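PDB 6DQX: ribonucleoside-diphosphate reductase, alpha chain from Actinobacillus ureae ATCC 25976, which probably reduces ribonucleoside diphosphates to deoxyribonucleotides, as the catalytic alpha subunit of a class Id ribonucleotide reductase. Local coordinates for residues A[59-62]-A[63-66]; A[65-69]-A[70-74]; A[318-321]-A[322-325]. All coordinates share one frame; numbering follows the deposited sequence.

Contact 1 (A[59-62]-A[63-66]); sequences IAEH and AEHK. With MG (magnesium ion), chain E.
H62 lays its imidazole against the aliphatic part of K66, one turn further along the helix. The lysine CG sits 4.2 Å from the centroid of the H62 ring, off-centre and 29° from the ring normal, a loose CH-pi contact. K66 CE then comes to the far end of the ring, 3.5 Å from H62 NE2. The lysine CG stands anti to the carbonyl carbon (chi1 -61°), and a single bend at chi2 (-66°) turns the chain toward the histidine and brings CE obliquely to the ring before the chain runs out extended to the amine. F95 meets the same imidazole edge-to-face.

The backbone of helix 52-67 keeps regular i to i+4 bonds: A63, E64, H65 and K66 each give their N-H to the carbonyl four residues back, K66 N to H62 O at 3.0 Å. The buried side of this turn carries I59, A60 and A63; I59 and A63 pack on F315 of helix 308-327, while I59 and A60 meet F76 of helix 72-82.

On the outer side, E61 OE1 and E64 OE2 are 4.4 Å apart, two like charges that probably repel mildly; E64 OE1 accepts a hydrogen bond from A73 N. H65 reaches out from the helix and binds magnesium through ND1 at 2.5 Å, with a water 2.0 Å from the metal lying in the plane of the imidazole.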
loop_
_atom_site.group_PDB
_atom_site.type_symbol
_atom_site.label_atom_id
_atom_site.label_comp_id
_atom_site.label_asym_id
_atom_site.label_seq_id
_atom_site.Cartn_x
_atom_site.Cartn_y
_atom_site.Cartn_z
ATOM N N ILE A 59 -12.511 -34.384 0.422
ATOM C CA ILE A 59 -11.933 -33.815 -0.825
ATOM C C ILE A 59 -12.328 -34.667 -2.039
ATOM O O ILE A 59 -12.782 -34.127 -3.061
ATOM C CB ILE A 59 -10.402 -33.686 -0.697
ATOM C CG1 ILE A 59 -10.070 -32.551 0.252
ATOM C CG2 ILE A 59 -9.739 -33.482 -2.071
ATOM C CD1 ILE A 59 -8.618 -32.485 0.683
ATOM N N ALA A 60 -12.177 -35.990 -1.906
ATOM C CA ALA A 60 -12.542 -36.942 -2.973
ATOM C C ALA A 60 -14.017 -36.838 -3.344
ATOM O O ALA A 60 -14.368 -36.781 -4.523
ATOM C CB ALA A 60 -12.249 -38.365 -2.537
ATOM N N GLU A 61 -14.886 -36.825 -2.328
ATOM C CA GLU A 61 -16.333 -36.772 -2.575
ATOM C C GLU A 61 -16.746 -35.419 -3.140
ATOM O O GLU A 61 -17.633 -35.344 -3.981
ATOM C CB GLU A 61 -17.126 -37.079 -1.291
ATOM C CG GLU A 61 -16.972 -38.512 -0.799
ATOM C CD GLU A 61 -17.668 -39.555 -1.674
ATOM O OE1 GLU A 61 -18.569 -39.207 -2.480
ATOM O OE2 GLU A 61 -17.295 -40.744 -1.563
ATOM N N HIS A 62 -16.120 -34.347 -2.660
ATOM C CA HIS A 62 -16.473 -33.018 -3.140
ATOM C C HIS A 62 -16.097 -32.884 -4.612
ATOM O O HIS A 62 -16.881 -32.382 -5.420
ATOM C CB HIS A 62 -15.789 -31.921 -2.339
ATOM C CG HIS A 62 -16.297 -30.558 -2.670
ATOM N ND1 HIS A 62 -17.513 -30.088 -2.215
ATOM C CD2 HIS A 62 -15.766 -29.571 -3.427
ATOM C CE1 HIS A 62 -17.696 -28.861 -2.668
ATOM N NE2 HIS A 62 -16.661 -28.532 -3.421
ATOM N N ALA A 63 -14.918 -33.392 -4.956
ATOM C CA ALA A 63 -14.472 -33.414 -6.360
ATOM C C ALA A 63 -15.424 -34.229 -7.253
ATOM O O ALA A 63 -15.827 -33.763 -8.309
ATOM C CB ALA A 63 -13.055 -33.938 -6.453
ATOM N N GLU A 64 -15.802 -35.430 -6.811
ATOM C CA GLU A 64 -16.784 -36.222 -7.554
ATOM C C GLU A 64 -18.074 -35.444 -7.775
ATOM O O GLU A 64 -18.620 -35.426 -8.880
ATOM C CB GLU A 64 -17.114 -37.542 -6.827
ATOM C CG GLU A 64 -18.278 -38.293 -7.487
ATOM C CD GLU A 64 -18.463 -39.718 -6.992
ATOM O OE1 GLU A 64 -17.481 -40.502 -6.937
ATOM O OE2 GLU A 64 -19.627 -40.069 -6.708
ATOM N N HIS A 65 -18.570 -34.816 -6.728
ATOM C CA HIS A 65 -19.813 -34.070 -6.828
ATOM C C HIS A 65 -19.715 -32.952 -7.877
ATOM O O HIS A 65 -20.591 -32.829 -8.716
ATOM C CB HIS A 65 -20.246 -33.515 -5.476
ATOM C CG HIS A 65 -21.595 -32.887 -5.526
ATOM N ND1 HIS A 65 -22.753 -33.625 -5.676
ATOM C CD2 HIS A 65 -21.973 -31.587 -5.520
ATOM C CE1 HIS A 65 -23.787 -32.804 -5.729
ATOM N NE2 HIS A 65 -23.341 -31.564 -5.633
ATOM N N LYS A 66 -18.621 -32.198 -7.866
ATOM C CA LYS A 66 -18.420 -31.110 -8.837
ATOM C C LYS A 66 -18.165 -31.570 -10.260
ATOM O O LYS A 66 -18.564 -30.876 -11.214
ATOM C CB LYS A 66 -17.303 -30.159 -8.369
ATOM C CG LYS A 66 -17.593 -29.485 -7.037
ATOM C CD LYS A 66 -18.779 -28.539 -7.149
ATOM C CE LYS A 66 -19.056 -27.844 -5.839
ATOM N NZ LYS A 66 -19.930 -26.670 -6.089
HETATM MG MG MG E . -23.261 -35.848 -4.601
HETATM O O HOH W 1 -21.691 -36.769 -5.416
#

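Contact 2 (A[65-69]-A[70-74]); sequences HKLGI and EGYAD. With MG (magnesium ion), chain E.
L67 drives one methyl straight down onto the ring of Y72. Its CD1 stands 3.4 Å from the ring centroid and only 6° off the normal, a CH-pi contact over the middle of one face, so all six ring carbons lie at similar distances from it; the closest approach is to CZ, 3.6 Å. L67 holds CG anti to its carbonyl carbon with CD1 turned toward the tyrosine. Y72 swings its ring away from its own N-H (chi1 -179°), which carries it back to the last turn of helix 52-67, where L67 CD1 meets it. The phenol is pinned at its far end as well, since Y72 OH is hydrogen-bonded to V311 O on helix 308-327. With a methyl on its face and a bond at its tip, the buried ring has little freedom.

I69 packs against the base of Y72, CB to CB 4.1 Å, while its side chain reaches Y314 and R394. The I69 carbonyl O accepts the N-H of Y72 at 3.2 Å, with the donor 37° above the carbonyl plane. This bond closes a type II beta turn from I69 to Y72. E70, its chain bent at chi2, takes the second position of the turn, and its side chain meets E64 of helix 52-67.

Both glycines have positive phi: G68 is the first residue to leave helical geometry after helix 52-67, and G71 is both the third residue of the type II turn, where positive phi is expected, and the N-cap of helix 72-82. The arrangement is a short connection between two roughly antiparallel helices, a helical hairpin, in which a leucine from the end of the first helix packs on a tyrosine in the first turn of the second.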
loop_
_atom_site.group_PDB
_atom_site.type_symbol
_atom_site.label_atom_id
_atom_site.label_comp_id
_atom_site.label_asym_id
_atom_site.label_seq_id
_atom_site.Cartn_x
_atom_site.Cartn_y
_atom_site.Cartn_z
ATOM N N HIS A 65 -18.570 -34.816 -6.728
ATOM C CA HIS A 65 -19.813 -34.070 -6.828
ATOM C C HIS A 65 -19.715 -32.952 -7.877
ATOM O O HIS A 65 -20.591 -32.829 -8.716
ATOM C CB HIS A 65 -20.246 -33.515 -5.476
ATOM C CG HIS A 65 -21.595 -32.887 -5.526
ATOM N ND1 HIS A 65 -22.753 -33.625 -5.676
ATOM C CD2 HIS A 65 -21.973 -31.587 -5.520
ATOM C CE1 HIS A 65 -23.787 -32.804 -5.729
ATOM N NE2 HIS A 65 -23.341 -31.564 -5.633
ATOM N N LYS A 66 -18.621 -32.198 -7.866
ATOM C CA LYS A 66 -18.420 -31.110 -8.837
ATOM C C LYS A 66 -18.165 -31.570 -10.260
ATOM O O LYS A 66 -18.564 -30.876 -11.214
ATOM C CB LYS A 66 -17.303 -30.159 -8.369
ATOM C CG LYS A 66 -17.593 -29.485 -7.037
ATOM C CD LYS A 66 -18.779 -28.539 -7.149
ATOM C CE LYS A 66 -19.056 -27.844 -5.839
ATOM N NZ LYS A 66 -19.930 -26.670 -6.089
ATOM N N LEU A 67 -17.515 -32.726 -10.426
ATOM C CA LEU A 67 -17.301 -33.308 -11.757
ATOM C C LEU A 67 -18.561 -33.944 -12.319
ATOM O O LEU A 67 -18.682 -34.070 -13.530
ATOM C CB LEU A 67 -16.201 -34.375 -11.731
ATOM C CG LEU A 67 -14.787 -33.815 -11.585
ATOM C CD1 LEU A 67 -13.775 -34.865 -11.133
ATOM C CD2 LEU A 67 -14.362 -33.153 -12.895
ATOM N N GLY A 68 -19.455 -34.413 -11.441
ATOM C CA GLY A 68 -20.618 -35.213 -11.864
ATOM C C GLY A 68 -20.257 -36.557 -12.463
ATOM O O GLY A 68 -20.971 -37.069 -13.320
ATOM N N ILE A 69 -19.144 -37.145 -12.025
ATOM C CA ILE A 69 -18.659 -38.406 -12.589
ATOM C C ILE A 69 -18.766 -39.525 -11.558
ATOM O O ILE A 69 -18.028 -39.531 -10.561
ATOM C CB ILE A 69 -17.190 -38.304 -13.091
ATOM C CG1 ILE A 69 -17.074 -37.237 -14.179
ATOM C CG2 ILE A 69 -16.694 -39.649 -13.610
ATOM C CD1 ILE A 69 -15.651 -36.942 -14.626
ATOM N N GLU A 70 -19.643 -40.495 -11.822
ATOM C CA GLU A 70 -19.820 -41.625 -10.904
ATOM C C GLU A 70 -18.524 -42.437 -10.749
ATOM O O GLU A 70 -17.809 -42.681 -11.713
ATOM C CB GLU A 70 -20.981 -42.530 -11.351
ATOM C CG GLU A 70 -22.360 -41.856 -11.268
ATOM C CD GLU A 70 -22.963 -41.818 -9.861
ATOM O OE1 GLU A 70 -24.155 -41.441 -9.732
ATOM O OE2 GLU A 70 -22.274 -42.179 -8.884
ATOM N N GLY A 71 -18.220 -42.814 -9.513
ATOM C CA GLY A 71 -17.041 -43.608 -9.202
ATOM C C GLY A 71 -15.743 -42.820 -9.065
ATOM O O GLY A 71 -14.730 -43.381 -8.639
ATOM N N TYR A 72 -15.787 -41.520 -9.343
ATOM C CA TYR A 72 -14.578 -40.707 -9.311
ATOM C C TYR A 72 -13.925 -40.678 -7.918
ATOM O O TYR A 72 -12.709 -40.872 -7.800
ATOM C CB TYR A 72 -14.849 -39.296 -9.843
ATOM C CG TYR A 72 -13.594 -38.468 -9.835
ATOM C CD1 TYR A 72 -12.704 -38.499 -10.907
ATOM C CD2 TYR A 72 -13.264 -37.690 -8.722
ATOM C CE1 TYR A 72 -11.532 -37.741 -10.871
ATOM C CE2 TYR A 72 -12.097 -36.953 -8.686
ATOM C CZ TYR A 72 -11.240 -36.983 -9.774
ATOM O OH TYR A 72 -10.073 -36.265 -9.733
ATOM N N ALA A 73 -14.727 -40.423 -6.876
ATOM C CA ALA A 73 -14.222 -40.311 -5.503
ATOM C C ALA A 73 -13.432 -41.532 -5.065
ATOM O O ALA A 73 -12.348 -41.395 -4.498
ATOM C CB ALA A 73 -15.361 -40.048 -4.524
ATOM N N ASP A 74 -13.962 -42.721 -5.337
ATOM C CA ASP A 74 -13.275 -43.951 -4.947
ATOM C C ASP A 74 -11.961 -44.150 -5.716
ATOM O O ASP A 74 -10.985 -44.638 -5.141
ATOM C CB ASP A 74 -14.188 -45.185 -5.079
ATOM C CG ASP A 74 -15.282 -45.224 -4.015
ATOM O OD1 ASP A 74 -15.175 -44.547 -2.962
ATOM O OD2 ASP A 74 -16.274 -45.928 -4.249
HETATM MG MG MG E . -23.261 -35.848 -4.601
HETATM O O HOH W 1 -21.691 -36.769 -5.416
#

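Contact 3 (A[318-321]-A[322-325]); sequences VVMS and EFIE. With EDO (1,2-ethanediol), chain F.
M320 curls its side chain toward two residues further along the helix, F323 and I324. Bends at chi2 (57°) and chi3 bring SD alongside F323, 4.2 Å from CD2 of that ring, in an oblique Met-aromatic contact. Its CG meets I324 CD1 at 4.1 Å, the two side chains crossing at about a right angle, and I324 CD1 also lies 3.5 Å from M320 O. A340 of helix 334-343 packs on M320, F323 and I324 alike, while C291 of strand 288-296 touches M320.

S321 faces another way. It keeps its hydroxyl anti to the carbonyl carbon (chi1 -64°), from where OG meets O1 of a 1,2-ethanediol molecule in a hydrogen bond of 2.9 Å; either hydroxyl could be the donor. R344 NH2 is bonded to the same serine oxygen. The diol, probably from the crystallisation liquor, also lies against V318, whose CG1 is 3.7 Å from its O1, and is held further by D317 and R407.

E322 leaves the helix in a third direction. Its chain is extended, which carries the carboxylate well clear of its own backbone to the N-H of G96, where OE1 is bonded. Its CB meanwhile rests 3.3 Å from V319 O, and its side chain packs beside F95 and P102. E325 is exposed and forms a salt bridge with K328.

Regular i to i+4 bonds hold the backbone, among them I324 N to M320 O at 2.9 Å. These are two turns of helix 308-327 in the ribonucleotide reductase barrel domain, packed against strand 288-296, helix 334-343 and, through V318, helix 52-67.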
loop_
_atom_site.group_PDB
_atom_site.type_symbol
_atom_site.label_atom_id
_atom_site.label_comp_id
_atom_site.label_asym_id
_atom_site.label_seq_id
_atom_site.Cartn_x
_atom_site.Cartn_y
_atom_site.Cartn_z
ATOM N N VAL A 318 -11.255 -29.202 -11.434
ATOM C CA VAL A 318 -12.342 -28.810 -10.501
ATOM C C VAL A 318 -11.880 -27.853 -9.419
ATOM O O VAL A 318 -12.661 -27.027 -8.957
ATOM C CB VAL A 318 -13.073 -30.006 -9.853
ATOM C CG1 VAL A 318 -13.666 -30.849 -10.916
ATOM C CG2 VAL A 318 -12.213 -30.865 -8.969
ATOM N N VAL A 319 -10.608 -27.950 -9.017
ATOM C CA VAL A 319 -10.013 -26.958 -8.149
ATOM C C VAL A 319 -10.061 -25.560 -8.773
ATOM O O VAL A 319 -10.479 -24.593 -8.121
ATOM C CB VAL A 319 -8.575 -27.365 -7.738
ATOM C CG1 VAL A 319 -7.864 -26.218 -7.028
ATOM C CG2 VAL A 319 -8.605 -28.625 -6.853
ATOM N N MET A 320 -9.699 -25.440 -10.052
ATOM C CA MET A 320 -9.824 -24.162 -10.742
ATOM C C MET A 320 -11.283 -23.690 -10.832
ATOM O O MET A 320 -11.554 -22.500 -10.671
ATOM C CB MET A 320 -9.211 -24.238 -12.156
ATOM C CG MET A 320 -8.936 -22.888 -12.818
ATOM S SD MET A 320 -7.864 -21.721 -11.934
ATOM C CE MET A 320 -6.769 -22.833 -11.027
ATOM N N SER A 321 -12.213 -24.605 -11.071
ATOM C CA SER A 321 -13.640 -24.239 -11.021
ATOM C C SER A 321 -14.023 -23.633 -9.656
ATOM O O SER A 321 -14.737 -22.624 -9.609
ATOM C CB SER A 321 -14.530 -25.431 -11.376
ATOM O OG SER A 321 -14.293 -25.833 -12.705
ATOM N N GLU A 322 -13.485 -24.184 -8.564
ATOM C CA GLU A 322 -13.690 -23.585 -7.239
ATOM C C GLU A 322 -13.107 -22.180 -7.119
ATOM O O GLU A 322 -13.780 -21.263 -6.591
ATOM C CB GLU A 322 -13.132 -24.454 -6.106
ATOM C CG GLU A 322 -13.334 -23.803 -4.746
ATOM C CD GLU A 322 -12.944 -24.673 -3.599
ATOM O OE1 GLU A 322 -13.756 -25.537 -3.241
ATOM O OE2 GLU A 322 -11.835 -24.476 -3.054
ATOM N N PHE A 323 -11.855 -22.000 -7.558
ATOM C CA PHE A 323 -11.280 -20.672 -7.540
ATOM C C PHE A 323 -12.178 -19.702 -8.312
ATOM O O PHE A 323 -12.442 -18.588 -7.833
ATOM C CB PHE A 323 -9.839 -20.606 -8.067
ATOM C CG PHE A 323 -9.375 -19.210 -8.303
ATOM C CD1 PHE A 323 -8.911 -18.430 -7.236
ATOM C CD2 PHE A 323 -9.489 -18.625 -9.554
ATOM C CE1 PHE A 323 -8.547 -17.111 -7.441
ATOM C CE2 PHE A 323 -9.123 -17.299 -9.762
ATOM C CZ PHE A 323 -8.646 -16.545 -8.707
ATOM N N ILE A 324 -12.618 -20.100 -9.500
ATOM C CA ILE A 324 -13.465 -19.229 -10.323
ATOM C C ILE A 324 -14.725 -18.863 -9.530
ATOM O O ILE A 324 -15.057 -17.676 -9.456
ATOM C CB ILE A 324 -13.762 -19.865 -11.703
ATOM C CG1 ILE A 324 -12.484 -19.873 -12.560
ATOM C CG2 ILE A 324 -14.894 -19.144 -12.464
ATOM C CD1 ILE A 324 -12.478 -20.937 -13.635
ATOM N N GLU A 325 -15.398 -19.853 -8.943
ATOM C CA GLU A 325 -16.671 -19.606 -8.216
ATOM C C GLU A 325 -16.460 -18.681 -7.007
ATOM O O GLU A 325 -17.260 -17.761 -6.764
ATOM C CB GLU A 325 -17.309 -20.932 -7.781
ATOM C CG GLU A 325 -18.631 -20.860 -7.015
ATOM C CD GLU A 325 -19.740 -20.115 -7.752
ATOM O OE1 GLU A 325 -20.626 -19.561 -7.057
ATOM O OE2 GLU A 325 -19.736 -20.074 -9.011
HETATM C C1 EDO F . -16.165 -29.119 -13.398
HETATM O O1 EDO F . -15.885 -28.230 -12.306
HETATM C C2 EDO F . -14.923 -29.417 -14.220
HETATM O O2 EDO F . -14.202 -28.225 -14.511
#

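In the fold
From the N terminus, the chain first meets contact 1, inside the second half of helix 52-67. Contact 2 overlaps it at H65 and K66 and closes the short turn into helix 72-82. The two are clasped together by the hydrogen bond from E64 to A73, and both share the magnesium at H65. Contact 3 comes some 240 residues later, in series, neither nested nor crossed. It lies in helix 308-327 of the barrel domain, its centre about 12 Å from that of contact 1, and V318 touches A63 of contact 1 and L67 of contact 2. Thus helix 308-327 joins the hairpin of helices 52-67 and 72-82 to the barrel sheet through strand 288-296.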